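Local coordinates for signal transduction protein TRAP (Staphylococcus aureus, PDB 4AE5) that probably acts as a phosphorylated signal transducer that switches on the agr system and RNAIII synthesis, and with them toxin production and biofilm formation in staphylococci, at residues V36-T41 / K115-F120; H124-F129 / D133-H138. All blocks are in the same frame, centred on the assembly; numbering follows the deposited sequence.

Contact 1: V36-T41 / K115-F120; sequences VIFEET and KIYFGF. With FMT (formic acid), chain E.
Phe-38 and Tyr-117 reach toward each other across the inside of a closed beta barrel, from strands whose backbones stay far apart: the CA atoms of these two residues are 11.4 Å from one another. The side chains run in opposite directions and slide past each other. Tyr-117 CE2 sits over the middle of one face of the phenylalanine ring, 3.8 Å from Phe-38 CD2, and the tyrosine OH passes alongside, equally near that carbon. The two planes are inclined at 49° with their centroids 5.0 Å apart, an oblique aromatic pair that is neither a parallel stack nor a T. Phe-38 takes the cramped first rotamer, CG lying between the backbone N and the carbonyl carbon (chi1 61°), and presents the flat of its ring to the tyrosine.

Beside the ring pair, strand 115-120, alone of the two, turns polar groups to a formic acid molecule, probably from the crystallisation liquor, whose O1 lies at the edge of the Tyr-117 ring, in its plane. Tyr-117 OH donates to FMT O1 at 2.8 Å, and Lys-115 NZ donates to the same FMT O1, also at 2.8 Å. A bend at chi3 (71°) in an otherwise extended lysine chain helps bring the ammonium there. Tyr-8 OH and Arg-160 NH1 also hydrogen-bond to the formic acid, and a further bond to Thr-6 OG1 holds Tyr-117 OH in place from the barrel wall.

Strand 35-41 is bonded on one side to strand 3-9 and on the other to strand 27-30, while strand 114-120 runs between strands 67-73 and 100-108; Phe-62 adds an edge-to-face partner to Phe-38.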
loop_
_atom_site.group_PDB
_atom_site.type_symbol
_atom_site.label_atom_id
_atom_site.label_comp_id
_atom_site.label_asym_id
_atom_site.label_seq_id
_atom_site.Cartn_x
_atom_site.Cartn_y
_atom_site.Cartn_z
ATOM N N VAL A 36 10.321 5.388 -3.876
ATOM C CA VAL A 36 9.054 5.676 -3.222
ATOM C C VAL A 36 9.336 5.948 -1.712
ATOM O O VAL A 36 10.138 5.234 -1.080
ATOM C CB VAL A 36 8.132 4.399 -3.347
ATOM C CG1 VAL A 36 6.836 4.585 -2.584
ATOM C CG2 VAL A 36 7.823 4.091 -4.792
ATOM N N ILE A 37 8.667 6.950 -1.123
ATOM C CA ILE A 37 8.727 7.126 0.321
ATOM C C ILE A 37 7.296 7.347 0.925
ATOM O O ILE A 37 6.425 7.993 0.272
ATOM C CB ILE A 37 9.750 8.233 0.696
ATOM C CG1 ILE A 37 10.176 8.143 2.184
ATOM C CG2 ILE A 37 9.162 9.614 0.417
ATOM C CD1 ILE A 37 11.403 8.983 2.485
ATOM N N PHE A 38 7.067 6.840 2.148
ATOM C CA PHE A 38 5.741 7.101 2.830
ATOM C C PHE A 38 5.864 7.232 4.353
ATOM O O PHE A 38 6.865 6.758 4.939
ATOM C CB PHE A 38 4.666 6.066 2.431
ATOM C CG PHE A 38 4.993 4.624 2.797
ATOM C CD1 PHE A 38 4.715 4.123 4.079
ATOM C CD2 PHE A 38 5.554 3.737 1.852
ATOM C CE1 PHE A 38 5.043 2.785 4.432
ATOM C CE2 PHE A 38 5.860 2.413 2.187
ATOM C CZ PHE A 38 5.618 1.925 3.462
ATOM N N GLU A 39 4.857 7.868 4.963
ATOM C CA GLU A 39 4.722 7.912 6.398
ATOM C C GLU A 39 3.269 7.804 6.689
ATOM O O GLU A 39 2.455 8.241 5.913
ATOM C CB GLU A 39 5.309 9.208 7.047
ATOM C CG GLU A 39 4.734 10.502 6.514
ATOM C CD GLU A 39 5.259 11.733 7.266
ATOM O OE1 GLU A 39 5.770 11.618 8.385
ATOM O OE2 GLU A 39 5.209 12.810 6.722
ATOM N N GLU A 40 2.952 7.253 7.841
ATOM C CA GLU A 40 1.581 7.108 8.279
ATOM C C GLU A 40 1.441 7.867 9.599
ATOM O O GLU A 40 2.146 7.557 10.582
ATOM C CB GLU A 40 1.372 5.619 8.542
ATOM C CG GLU A 40 0.011 5.209 9.073
ATOM C CD GLU A 40 -0.095 3.674 8.959
ATOM O OE1 GLU A 40 0.484 2.899 9.769
ATOM O OE2 GLU A 40 -0.668 3.260 7.988
ATOM N N THR A 41 0.475 8.774 9.695
ATOM C CA THR A 41 0.379 9.570 10.919
ATOM C C THR A 41 -0.987 10.220 10.985
ATOM O O THR A 41 -1.582 10.512 9.930
ATOM C CB THR A 41 1.477 10.690 10.945
ATOM O OG1 THR A 41 1.365 11.497 12.117
ATOM C CG2 THR A 41 1.375 11.595 9.746
ATOM N N LYS A 115 -6.149 1.900 -2.765
ATOM C CA LYS A 115 -4.821 1.298 -2.695
ATOM C C LYS A 115 -4.782 0.278 -1.580
ATOM O O LYS A 115 -5.422 0.443 -0.503
ATOM C CB LYS A 115 -3.701 2.361 -2.637
ATOM C CG LYS A 115 -2.273 1.775 -2.789
ATOM C CD LYS A 115 -1.261 2.844 -3.242
ATOM C CE LYS A 115 -0.980 3.825 -2.143
ATOM N NZ LYS A 115 0.106 4.776 -2.575
ATOM N N ILE A 116 -4.029 -0.794 -1.824
ATOM C CA ILE A 116 -3.752 -1.789 -0.781
ATOM C C ILE A 116 -2.200 -1.884 -0.695
ATOM O O ILE A 116 -1.551 -1.962 -1.747
ATOM C CB ILE A 116 -4.333 -3.175 -1.091
ATOM C CG1 ILE A 116 -5.863 -3.131 -0.817
ATOM C CG2 ILE A 116 -3.620 -4.274 -0.202
ATOM C CD1 ILE A 116 -6.571 -4.325 -1.470
ATOM N N TYR A 117 -1.645 -1.855 0.518
ATOM C CA TYR A 117 -0.276 -2.353 0.745
ATOM C C TYR A 117 -0.323 -3.741 1.369
ATOM O O TYR A 117 -0.938 -3.897 2.431
ATOM C CB TYR A 117 0.565 -1.439 1.684
ATOM C CG TYR A 117 1.079 -0.068 1.138
ATOM C CD1 TYR A 117 1.014 0.258 -0.238
ATOM C CD2 TYR A 117 1.649 0.885 1.981
ATOM C CE1 TYR A 117 1.479 1.497 -0.720
ATOM C CE2 TYR A 117 2.147 2.131 1.472
ATOM C CZ TYR A 117 2.055 2.411 0.133
ATOM O OH TYR A 117 2.505 3.620 -0.402
ATOM N N PHE A 118 0.422 -4.707 0.785
ATOM C CA PHE A 118 0.734 -5.977 1.391
ATOM C C PHE A 118 2.220 -5.962 1.685
ATOM O O PHE A 118 3.062 -5.713 0.790
ATOM C CB PHE A 118 0.354 -7.179 0.512
ATOM C CG PHE A 118 -1.099 -7.585 0.596
ATOM C CD1 PHE A 118 -1.667 -8.091 1.802
ATOM C CD2 PHE A 118 -1.939 -7.451 -0.541
ATOM C CE1 PHE A 118 -3.013 -8.535 1.825
ATOM C CE2 PHE A 118 -3.271 -7.897 -0.508
ATOM C CZ PHE A 118 -3.815 -8.359 0.726
ATOM N N GLY A 119 2.541 -6.104 2.961
ATOM C CA GLY A 119 3.931 -6.277 3.404
ATOM C C GLY A 119 4.260 -7.730 3.677
ATOM O O GLY A 119 3.580 -8.438 4.461
ATOM N N PHE A 120 5.341 -8.197 3.075
ATOM C CA PHE A 120 5.748 -9.612 3.331
ATOM C C PHE A 120 7.254 -9.689 3.579
ATOM O O PHE A 120 7.984 -8.722 3.291
ATOM C CB PHE A 120 5.365 -10.482 2.117
ATOM C CG PHE A 120 3.984 -11.051 2.147
ATOM C CD1 PHE A 120 2.877 -10.227 1.850
ATOM C CD2 PHE A 120 3.761 -12.371 2.458
ATOM C CE1 PHE A 120 1.621 -10.736 1.843
ATOM C CE2 PHE A 120 2.481 -12.887 2.472
ATOM C CZ PHE A 120 1.405 -12.076 2.198
HETATM C C FMT E . 3.197 2.891 -4.055
HETATM O O1 FMT E . 2.397 3.396 -3.232
HETATM O O2 FMT E . 3.233 3.406 -5.305
#

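Contact 2: H124-F129 / D133-H138; sequences HAYEDF and DAFNDH
Phe-129 and Phe-135 bring the backbones of two consecutive short helices closest together, their CA atoms 6.6 Å apart. Residues 124-129 form regular helix within 123-131, with Asp-128 N bonded to His-124 O and Phe-129 N to Ala-125 O; after a brief break the chain coils again in helix 133-136. At the junction Ser-132 OG bonds to both Phe-129 O and Phe-135 N, tying the end of one helix to the start of the next.

Across this corner the contact is made by aromatic side chains. Phe-135 turns its edge to the face of Phe-129 in an offset edge-to-face pair, planes at 87° and centroids 5.3 Å apart. The nearest side-chain atoms are Phe-135 CD2 and Phe-129 CE2, at 3.4 Å. Phe-135 CB also lies over that phenylalanine ring, 4.2 Å from its centroid and 15° off the normal, giving a CH-pi contact. With CG anti to the backbone N (chi1 -173°), the Phe-135 ring extends past Phe-129 to the hydroxyl of Tyr-126, whose OH is 3.4 Å from Phe-135 CE2. The two side chains cross there at about a right angle. The polar need of that hydroxyl is met elsewhere, by a hydrogen bond to Glu-159 OE2.

Two short consecutive helices, joined at Ser-132, thus form an aromatic cluster packed against the outside of the barrel, where Tyr-126 and Phe-135 both touch Phe-118 and Ile-71 on neighbouring antiparallel strands.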
loop_
_atom_site.group_PDB
_atom_site.type_symbol
_atom_site.label_atom_id
_atom_site.label_comp_id
_atom_site.label_asym_id
_atom_site.label_seq_id
_atom_site.Cartn_x
_atom_site.Cartn_y
_atom_site.Cartn_z
ATOM N N HIS A 124 9.189 -13.386 -2.944
ATOM C CA HIS A 124 8.629 -14.696 -3.218
ATOM C C HIS A 124 7.388 -14.984 -2.367
ATOM O O HIS A 124 6.450 -15.626 -2.839
ATOM C CB HIS A 124 9.638 -15.823 -3.045
ATOM C CG HIS A 124 10.657 -15.921 -4.161
ATOM N ND1 HIS A 124 10.505 -15.306 -5.354
ATOM C CD2 HIS A 124 11.824 -16.680 -4.258
ATOM C CE1 HIS A 124 11.547 -15.618 -6.167
ATOM N NE2 HIS A 124 12.350 -16.463 -5.491
ATOM N N ALA A 125 7.439 -14.606 -1.089
ATOM C CA ALA A 125 6.346 -14.884 -0.163
ATOM C C ALA A 125 5.059 -14.211 -0.644
ATOM O O ALA A 125 3.976 -14.772 -0.520
ATOM C CB ALA A 125 6.693 -14.389 1.239
ATOM N N TYR A 126 5.199 -12.996 -1.134
ATOM C CA TYR A 126 4.021 -12.243 -1.641
ATOM C C TYR A 126 3.509 -12.971 -2.922
ATOM O O TYR A 126 2.326 -13.171 -3.089
ATOM C CB TYR A 126 4.350 -10.778 -1.906
ATOM C CG TYR A 126 3.166 -10.108 -2.615
ATOM C CD1 TYR A 126 1.965 -9.885 -1.918
ATOM C CD2 TYR A 126 3.216 -9.859 -3.999
ATOM C CE1 TYR A 126 0.878 -9.284 -2.566
ATOM C CE2 TYR A 126 2.128 -9.307 -4.679
ATOM C CZ TYR A 126 0.973 -9.019 -3.957
ATOM O OH TYR A 126 -0.082 -8.490 -4.625
ATOM N N GLU A 127 4.395 -13.352 -3.828
ATOM C CA GLU A 127 3.966 -13.996 -5.073
ATOM C C GLU A 127 3.335 -15.362 -4.858
ATOM O O GLU A 127 2.405 -15.706 -5.546
ATOM C CB GLU A 127 5.143 -14.078 -6.071
ATOM C CG GLU A 127 5.562 -12.700 -6.522
ATOM C CD GLU A 127 6.490 -12.658 -7.694
ATOM O OE1 GLU A 127 7.312 -13.566 -7.859
ATOM O OE2 GLU A 127 6.365 -11.666 -8.462
ATOM N N ASP A 128 3.787 -16.085 -3.834
ATOM C CA ASP A 128 3.076 -17.302 -3.399
ATOM C C ASP A 128 1.649 -17.018 -2.862
ATOM O O ASP A 128 0.696 -17.703 -3.183
ATOM C CB ASP A 128 3.929 -18.047 -2.391
ATOM C CG ASP A 128 5.174 -18.627 -3.055
ATOM O OD1 ASP A 128 5.145 -18.661 -4.299
ATOM O OD2 ASP A 128 6.194 -18.871 -2.422
ATOM N N PHE A 129 1.526 -15.955 -2.090
ATOM C CA PHE A 129 0.232 -15.591 -1.533
ATOM C C PHE A 129 -0.701 -15.153 -2.687
ATOM O O PHE A 129 -1.934 -15.495 -2.776
ATOM C CB PHE A 129 0.444 -14.468 -0.481
ATOM C CG PHE A 129 -0.812 -13.658 -0.168
ATOM C CD1 PHE A 129 -1.900 -14.288 0.376
ATOM C CD2 PHE A 129 -0.861 -12.260 -0.377
ATOM C CE1 PHE A 129 -3.056 -13.614 0.690
ATOM C CE2 PHE A 129 -2.030 -11.550 -0.030
ATOM C CZ PHE A 129 -3.104 -12.237 0.502
ATOM N N ASP A 133 -6.120 -18.967 -3.472
ATOM C CA ASP A 133 -7.548 -18.587 -3.433
ATOM C C ASP A 133 -7.846 -17.385 -2.588
ATOM O O ASP A 133 -8.614 -16.545 -3.069
ATOM C CB ASP A 133 -8.486 -19.750 -2.979
ATOM C CG ASP A 133 -8.594 -20.846 -4.013
ATOM O OD1 ASP A 133 -8.041 -20.737 -5.151
ATOM O OD2 ASP A 133 -9.231 -21.858 -3.678
ATOM N N ALA A 134 -7.254 -17.258 -1.372
ATOM C CA ALA A 134 -7.566 -16.123 -0.498
ATOM C C ALA A 134 -7.234 -14.797 -1.254
ATOM O O ALA A 134 -7.966 -13.773 -1.157
ATOM C CB ALA A 134 -6.806 -16.172 0.826
ATOM N N PHE A 135 -6.189 -14.818 -2.048
ATOM C CA PHE A 135 -5.893 -13.615 -2.839
ATOM C C PHE A 135 -6.730 -13.539 -4.105
ATOM O O PHE A 135 -7.343 -12.492 -4.374
ATOM C CB PHE A 135 -4.406 -13.520 -3.173
ATOM C CG PHE A 135 -4.011 -12.208 -3.833
ATOM C CD1 PHE A 135 -4.292 -12.007 -5.207
ATOM C CD2 PHE A 135 -3.422 -11.195 -3.098
ATOM C CE1 PHE A 135 -3.906 -10.814 -5.845
ATOM C CE2 PHE A 135 -3.000 -9.986 -3.732
ATOM C CZ PHE A 135 -3.288 -9.801 -5.102
ATOM N N ASN A 136 -6.698 -14.591 -4.908
ATOM C CA ASN A 136 -7.382 -14.580 -6.206
ATOM C C ASN A 136 -8.843 -14.267 -6.127
ATOM O O ASN A 136 -9.402 -13.609 -7.025
ATOM C CB ASN A 136 -7.218 -15.899 -6.925
ATOM C CG ASN A 136 -6.232 -15.831 -8.006
ATOM O OD1 ASN A 136 -5.384 -16.764 -8.158
ATOM N ND2 ASN A 136 -6.269 -14.717 -8.781
ATOM N N ASP A 137 -9.488 -14.704 -5.038
ATOM C CA ASP A 137 -10.913 -14.548 -4.995
ATOM C C ASP A 137 -11.331 -13.196 -4.404
ATOM O O ASP A 137 -12.569 -12.861 -4.379
ATOM C CB ASP A 137 -11.559 -15.700 -4.222
ATOM C CG ASP A 137 -11.481 -17.029 -4.961
ATOM O OD1 ASP A 137 -11.321 -17.114 -6.198
ATOM O OD2 ASP A 137 -11.554 -18.058 -4.276
ATOM N N HIS A 138 -10.354 -12.467 -3.833
ATOM C CA HIS A 138 -10.644 -11.190 -3.125
ATOM C C HIS A 138 -9.944 -9.918 -3.609
ATOM O O HIS A 138 -10.539 -8.822 -3.525
ATOM C CB HIS A 138 -10.475 -11.377 -1.604
ATOM C CG HIS A 138 -11.233 -12.531 -1.080
ATOM N ND1 HIS A 138 -12.561 -12.496 -0.857
ATOM C CD2 HIS A 138 -10.829 -13.822 -0.798
ATOM C CE1 HIS A 138 -12.971 -13.705 -0.448
ATOM N NE2 HIS A 138 -11.915 -14.510 -0.425
#

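Following the chain from the N terminus, strand 35-41 supplies the first half of contact 1, and 73 residues pass before 115-120 closes that long loop across the barrel interior. Contact 2 opens only afterwards, spanning just the three residues between its segments, so the two are in series and neither nest nor cross. Their centres are 18 Å apart, yet strand 114-120 is followed, after two residues, by helix 123-131. Alternate residues of the strand serve opposite sides: Tyr-117 points into the barrel for contact 1, whereas Phe-118 and Phe-120 pack outward on Phe-129, with Phe-120 CZ 3.4 Å from Phe-129 CD2. One strand thus joins the barrel core to its helical cover.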